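Local coordinates for Pre-mRNA-splicing factor 38 (Chaetomium thermophilum, PDB 5F5T), which is a PRP38-family protein of the spliceosome, probably required for pre-mRNA splicing in the nucleus, at residues V59-I64 against K106-F111; K94-A99 against A124-L129. All blocks are in the same frame, centred on the assembly; numbering follows the deposited sequence.

Contact 1. Residues V59-I64 against K106-F111; sequences VNEADI and KEYLYF
Tyr108 reaches from helix 102-115 to the first turn of helix 61-71, where its hydroxyl donates a hydrogen bond to the backbone carbonyl of Glu61 (OH to O 2.6 Å). The acceptor lies at the edge of the phenol, in the ring plane, while the donor sits 23° from the carbonyl plane. Glu61 O also takes a weak bond from Ile64 N (3.2 Å), so it is shared between its own helix and the tyrosine. With CG anti to its carbonyl carbon (chi1 -73°), Tyr108 directs its ring toward helix 61-71. Glu61 meets the hydroxyl with the base of its side chain, CB 3.5 Å and CG 4.0 Å from Tyr108 OH; the bend at chi2 then leads the carboxylate away. Ile64 meets the same end of the ring at about a right angle: CB faces the hydroxyl, and CG2, anti to the backbone N, lies 3.8 Å from Tyr108 CZ. Beta-branching suits this residue, giving apolar bulk close to the backbone beside a buried phenol. Leu95 and Ala123 also pack on Tyr108. This is helix-helix packing in the mainly helical PRP38 fold, with a buried tyrosine making a side-chain-to-main-chain hydrogen bond to the neighbouring helix.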
loop_
_atom_site.group_PDB
_atom_site.type_symbol
_atom_site.label_atom_id
_atom_site.label_comp_id
_atom_site.label_asym_id
_atom_site.label_seq_id
_atom_site.Cartn_x
_atom_site.Cartn_y
_atom_site.Cartn_z
ATOM N N VAL A 59 0.794 12.714 22.259
ATOM C CA VAL A 59 0.535 13.533 21.078
ATOM C C VAL A 59 -0.913 13.478 20.617
ATOM O O VAL A 59 -1.671 12.585 20.987
ATOM C CB VAL A 59 1.418 13.129 19.890
ATOM C CG1 VAL A 59 2.871 13.365 20.219
ATOM C CG2 VAL A 59 1.164 11.684 19.508
ATOM N N ASN A 60 -1.263 14.438 19.769
ATOM C CA ASN A 60 -2.616 14.621 19.272
ATOM C C ASN A 60 -2.657 14.485 17.758
ATOM O O ASN A 60 -1.618 14.342 17.111
ATOM C CB ASN A 60 -3.160 15.983 19.690
ATOM C CG ASN A 60 -4.214 15.875 20.762
ATOM O OD1 ASN A 60 -4.548 14.778 21.208
ATOM N ND2 ASN A 60 -4.744 17.015 21.189
ATOM N N GLU A 61 -3.861 14.491 17.200
ATOM C CA GLU A 61 -4.036 14.396 15.756
ATOM C C GLU A 61 -3.409 15.581 15.005
ATOM O O GLU A 61 -2.873 15.407 13.911
ATOM C CB GLU A 61 -5.525 14.285 15.430
ATOM C CG GLU A 61 -6.112 12.913 15.739
ATOM C CD GLU A 61 -7.534 12.986 16.274
ATOM O OE1 GLU A 61 -8.048 11.950 16.745
ATOM O OE2 GLU A 61 -8.140 14.078 16.219
ATOM N N ALA A 62 -3.479 16.779 15.579
ATOM C CA ALA A 62 -2.769 17.938 15.022
ATOM C C ALA A 62 -1.261 17.724 15.122
ATOM O O ALA A 62 -0.462 17.979 14.176
ATOM C CB ALA A 62 -3.175 19.201 15.753
ATOM N N ASP A 63 -0.886 17.219 16.292
ATOM C CA ASP A 63 0.496 16.913 16.581
ATOM C C ASP A 63 1.005 15.926 15.559
ATOM O O ASP A 63 2.184 15.908 15.275
ATOM C CB ASP A 63 0.654 16.343 17.988
ATOM C CG ASP A 63 0.410 17.376 19.064
ATOM O OD1 ASP A 63 0.657 18.576 18.814
ATOM O OD2 ASP A 63 -0.027 16.986 20.164
ATOM N N ILE A 64 0.119 15.093 15.018
ATOM C CA ILE A 64 0.548 14.081 14.061
ATOM C C ILE A 64 1.156 14.745 12.831
ATOM O O ILE A 64 2.265 14.406 12.425
ATOM C CB ILE A 64 -0.613 13.165 13.634
ATOM C CG1 ILE A 64 -0.932 12.163 14.743
ATOM C CG2 ILE A 64 -0.266 12.424 12.351
ATOM C CD1 ILE A 64 0.236 11.275 15.102
ATOM N N LYS A 106 -9.223 12.160 5.882
ATOM C CA LYS A 106 -9.517 12.903 4.670
ATOM C C LYS A 106 -8.595 14.116 4.582
ATOM O O LYS A 106 -8.003 14.397 3.522
ATOM C CB LYS A 106 -10.991 13.309 4.666
ATOM C CG LYS A 106 -11.573 13.645 3.308
ATOM C CD LYS A 106 -13.040 13.998 3.469
ATOM C CE LYS A 106 -13.838 12.775 3.935
ATOM N NZ LYS A 106 -15.305 12.861 3.671
ATOM N N GLU A 107 -8.452 14.809 5.711
ATOM C CA GLU A 107 -7.566 15.966 5.786
ATOM C C GLU A 107 -6.116 15.591 5.510
ATOM O O GLU A 107 -5.452 16.222 4.672
ATOM C CB GLU A 107 -7.658 16.641 7.153
ATOM C CG GLU A 107 -6.710 17.822 7.287
ATOM C CD GLU A 107 -6.477 18.243 8.723
ATOM O OE1 GLU A 107 -5.353 18.700 9.023
ATOM O OE2 GLU A 107 -7.408 18.125 9.548
ATOM N N TYR A 108 -5.642 14.556 6.208
ATOM C CA TYR A 108 -4.251 14.133 6.098
ATOM C C TYR A 108 -3.967 13.850 4.639
ATOM O O TYR A 108 -3.135 14.509 4.002
ATOM C CB TYR A 108 -3.970 12.866 6.908
ATOM C CG TYR A 108 -3.910 13.020 8.414
ATOM C CD1 TYR A 108 -3.751 14.261 9.010
ATOM C CD2 TYR A 108 -3.993 11.903 9.240
ATOM C CE1 TYR A 108 -3.693 14.387 10.390
ATOM C CE2 TYR A 108 -3.934 12.018 10.611
ATOM C CZ TYR A 108 -3.781 13.260 11.185
ATOM O OH TYR A 108 -3.724 13.370 12.558
ATOM N N LEU A 109 -4.742 12.903 4.117
ATOM C CA LEU A 109 -4.540 12.344 2.795
ATOM C C LEU A 109 -4.579 13.430 1.730
ATOM O O LEU A 109 -3.574 13.690 1.066
ATOM C CB LEU A 109 -5.605 11.277 2.518
ATOM C CG LEU A 109 -5.367 10.257 1.407
ATOM C CD1 LEU A 109 -4.233 9.324 1.771
ATOM C CD2 LEU A 109 -6.637 9.461 1.131
ATOM N N TYR A 110 -5.709 14.119 1.616
ATOM C CA TYR A 110 -5.877 15.016 0.484
ATOM C C TYR A 110 -5.164 16.353 0.690
ATOM O O TYR A 110 -4.324 16.751 -0.127
ATOM C CB TYR A 110 -7.364 15.232 0.215
ATOM C CG TYR A 110 -8.060 13.937 -0.150
ATOM C CD1 TYR A 110 -7.762 13.277 -1.333
ATOM C CD2 TYR A 110 -9.014 13.376 0.692
ATOM C CE1 TYR A 110 -8.387 12.086 -1.665
ATOM C CE2 TYR A 110 -9.648 12.189 0.366
ATOM C CZ TYR A 110 -9.331 11.548 -0.814
ATOM O OH TYR A 110 -9.960 10.367 -1.142
ATOM N N PHE A 111 -5.438 17.010 1.810
ATOM C CA PHE A 111 -4.981 18.380 2.000
ATOM C C PHE A 111 -3.544 18.341 2.517
ATOM O O PHE A 111 -2.628 19.018 1.985
ATOM C CB PHE A 111 -5.921 19.093 2.974
ATOM C CG PHE A 111 -5.716 20.579 3.066
ATOM C CD1 PHE A 111 -4.970 21.130 4.093
ATOM C CD2 PHE A 111 -6.310 21.429 2.149
ATOM C CE1 PHE A 111 -4.796 22.501 4.187
ATOM C CE2 PHE A 111 -6.138 22.799 2.235
ATOM C CZ PHE A 111 -5.379 23.336 3.257
#

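Contact 2. Residues K94-A99 against A124-L129; sequences KLLQLA and AFYIRL
Leu95 and Leu96, near the end of helix 87-98, pack on the ring of Tyr126 from helix 117-130. Tyr126 starts with its CB directed at the opposite helix, and an extended first torsion (CG anti to the backbone N, chi1 -177°) carries the ring on in that direction. Its CD1 is the first atom to touch, 3.6 Å from Leu95 CB. One step further, Tyr126 CE1 lies against the peptide, 3.4 Å from Leu95 C, and it also meets the methyl CD2 of Leu96 at 3.6 Å. With chi2 at 176° Leu96 CD1 continues the chain, anti to CA, and the other branch, CD2, turns to Tyr126 CE1. Around the ring, the peptide joining the two leucines approaches obliquely, whereas Leu96 CA lies at the edge, in the ring plane. Tyr126 CZ then passes Leu95 O at 3.7 Å. At the tip, Tyr126 OH ends 3.4 Å from Ala99 CA. Ala99 leaves the helix with a positive phi of 49° and turns its methyl away from Tyr126, so that its backbone is what borders the phenol. A water completes the path: it donates to Leu96 O (3.1 Å) and is hydrogen-bonded to Tyr126 OH. Leu95 O, beside the phenol, already accepts the helical bond from Ala99 N. Pro100 and Leu105 pack on the same tyrosine. Leucine suits the two positions beside the ring carbons, and a tyrosine can extend past them to put a hydroxyl by the polar backbone at the helix end. The chemistry implies a graded interface, apolar at CD1, mixed at CE1, where a leucine methyl and a peptide both approach, and polar at the hydroxyl, which meets a helix-end carbonyl through solvent.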
loop_
_atom_site.group_PDB
_atom_site.type_symbol
_atom_site.label_atom_id
_atom_site.label_comp_id
_atom_site.label_asym_id
_atom_site.label_seq_id
_atom_site.Cartn_x
_atom_site.Cartn_y
_atom_site.Cartn_z
ATOM N N LYS A 94 1.043 5.082 16.472
ATOM C CA LYS A 94 0.318 6.084 17.235
ATOM C C LYS A 94 -1.048 6.353 16.623
ATOM O O LYS A 94 -2.018 6.550 17.339
ATOM C CB LYS A 94 1.112 7.383 17.317
ATOM C CG LYS A 94 0.455 8.441 18.184
ATOM C CD LYS A 94 -0.003 7.861 19.511
ATOM C CE LYS A 94 0.975 8.179 20.626
ATOM N NZ LYS A 94 0.343 8.063 21.971
ATOM N N LEU A 95 -1.123 6.345 15.298
ATOM C CA LEU A 95 -2.397 6.518 14.616
ATOM C C LEU A 95 -3.314 5.345 14.934
ATOM O O LEU A 95 -4.517 5.522 15.125
ATOM C CB LEU A 95 -2.195 6.651 13.108
ATOM C CG LEU A 95 -1.940 8.072 12.601
ATOM C CD1 LEU A 95 -1.812 8.074 11.090
ATOM C CD2 LEU A 95 -3.032 9.028 13.053
ATOM N N LEU A 96 -2.740 4.147 14.993
ATOM C CA LEU A 96 -3.500 2.972 15.400
ATOM C C LEU A 96 -4.065 3.174 16.802
ATOM O O LEU A 96 -5.205 2.806 17.082
ATOM C CB LEU A 96 -2.627 1.716 15.361
ATOM C CG LEU A 96 -2.271 1.160 13.983
ATOM C CD1 LEU A 96 -1.322 -0.020 14.118
ATOM C CD2 LEU A 96 -3.524 0.758 13.228
ATOM N N GLN A 97 -3.265 3.776 17.675
ATOM C CA GLN A 97 -3.699 4.089 19.035
ATOM C C GLN A 97 -4.847 5.100 19.058
ATOM O O GLN A 97 -5.859 4.893 19.724
ATOM C CB GLN A 97 -2.516 4.619 19.850
ATOM C CG GLN A 97 -2.697 4.537 21.347
ATOM C CD GLN A 97 -1.538 5.157 22.101
ATOM O OE1 GLN A 97 -0.418 5.216 21.595
ATOM N NE2 GLN A 97 -1.801 5.623 23.317
ATOM N N LEU A 98 -4.674 6.190 18.320
ATOM C CA LEU A 98 -5.614 7.303 18.310
ATOM C C LEU A 98 -6.904 6.974 17.576
ATOM O O LEU A 98 -7.940 7.589 17.830
ATOM C CB LEU A 98 -4.966 8.529 17.665
ATOM C CG LEU A 98 -3.736 9.113 18.359
ATOM C CD1 LEU A 98 -3.309 10.395 17.667
ATOM C CD2 LEU A 98 -4.048 9.376 19.824
ATOM N N ALA A 99 -6.827 6.010 16.662
ATOM C CA ALA A 99 -7.977 5.581 15.867
ATOM C C ALA A 99 -8.739 6.752 15.245
ATOM O O ALA A 99 -9.921 6.937 15.530
ATOM C CB ALA A 99 -8.917 4.740 16.720
ATOM N N ALA A 124 -1.999 6.814 3.756
ATOM C CA ALA A 124 -2.245 5.687 2.870
ATOM C C ALA A 124 -1.904 4.376 3.570
ATOM O O ALA A 124 -2.645 3.397 3.465
ATOM C CB ALA A 124 -1.447 5.831 1.592
ATOM N N PHE A 125 -0.788 4.373 4.295
ATOM C CA PHE A 125 -0.363 3.198 5.051
ATOM C C PHE A 125 -1.446 2.814 6.056
ATOM O O PHE A 125 -1.902 1.667 6.092
ATOM C CB PHE A 125 0.959 3.481 5.769
ATOM C CG PHE A 125 1.572 2.277 6.437
ATOM C CD1 PHE A 125 1.494 1.022 5.860
ATOM C CD2 PHE A 125 2.236 2.409 7.648
ATOM C CE1 PHE A 125 2.066 -0.080 6.477
ATOM C CE2 PHE A 125 2.807 1.311 8.271
ATOM C CZ PHE A 125 2.723 0.065 7.683
ATOM N N TYR A 126 -1.891 3.801 6.828
ATOM C CA TYR A 126 -2.897 3.591 7.859
ATOM C C TYR A 126 -4.207 3.090 7.262
ATOM O O TYR A 126 -4.880 2.234 7.840
ATOM C CB TYR A 126 -3.133 4.885 8.642
ATOM C CG TYR A 126 -4.106 4.722 9.785
ATOM C CD1 TYR A 126 -3.699 4.170 10.991
ATOM C CD2 TYR A 126 -5.432 5.108 9.654
ATOM C CE1 TYR A 126 -4.585 4.012 12.037
ATOM C CE2 TYR A 126 -6.325 4.954 10.694
ATOM C CZ TYR A 126 -5.897 4.405 11.884
ATOM O OH TYR A 126 -6.785 4.247 12.924
ATOM N N ILE A 127 -4.571 3.640 6.108
ATOM C CA ILE A 127 -5.782 3.229 5.418
ATOM C C ILE A 127 -5.675 1.766 4.997
ATOM O O ILE A 127 -6.607 0.988 5.197
ATOM C CB ILE A 127 -6.062 4.112 4.190
ATOM C CG1 ILE A 127 -6.557 5.489 4.640
ATOM C CG2 ILE A 127 -7.090 3.455 3.275
ATOM C CD1 ILE A 127 -6.959 6.405 3.501
ATOM N N ARG A 128 -4.527 1.390 4.442
ATOM C CA ARG A 128 -4.303 0.006 4.035
ATOM C C ARG A 128 -4.399 -0.926 5.240
ATOM O O ARG A 128 -4.889 -2.052 5.137
ATOM C CB ARG A 128 -2.942 -0.147 3.352
ATOM C CG ARG A 128 -2.553 -1.591 3.072
ATOM C CD ARG A 128 -3.435 -2.164 1.971
ATOM N NE ARG A 128 -3.110 -3.549 1.637
ATOM C CZ ARG A 128 -3.437 -4.604 2.377
ATOM N NH1 ARG A 128 -4.099 -4.448 3.514
ATOM N NH2 ARG A 128 -3.092 -5.819 1.982
ATOM N N LEU A 129 -3.919 -0.446 6.381
ATOM C CA LEU A 129 -3.970 -1.217 7.616
ATOM C C LEU A 129 -5.382 -1.395 8.178
ATOM O O LEU A 129 -5.710 -2.465 8.687
ATOM C CB LEU A 129 -3.084 -0.566 8.678
ATOM C CG LEU A 129 -1.581 -0.585 8.401
ATOM C CD1 LEU A 129 -0.828 0.119 9.522
ATOM C CD2 LEU A 129 -1.080 -2.006 8.213
HETATM O O HOH W 1 -7.105 2.540 14.679
#

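Both contacts are buried, but contact 2 lies deeper, about 7 Å from the centre of the chain against about 13 Å for contact 1 (centre to centre). Their segments alternate along the sequence, and each contact joins a different pair of helices; the two meet directly where Tyr108 CE2 packs 4.0 Å from Leu95 CD2. Leu109 on Ile127 and Val59 on Lys94 join them further. Each rests on one tyrosine, used differently: in contact 1 the hydroxyl bonds directly to a carbonyl in the first turn of a helix, whereas in contact 2 leucine side chains and their peptide line the CD1-CE1 side of the ring and a water carries the polar link at a helix's last turn.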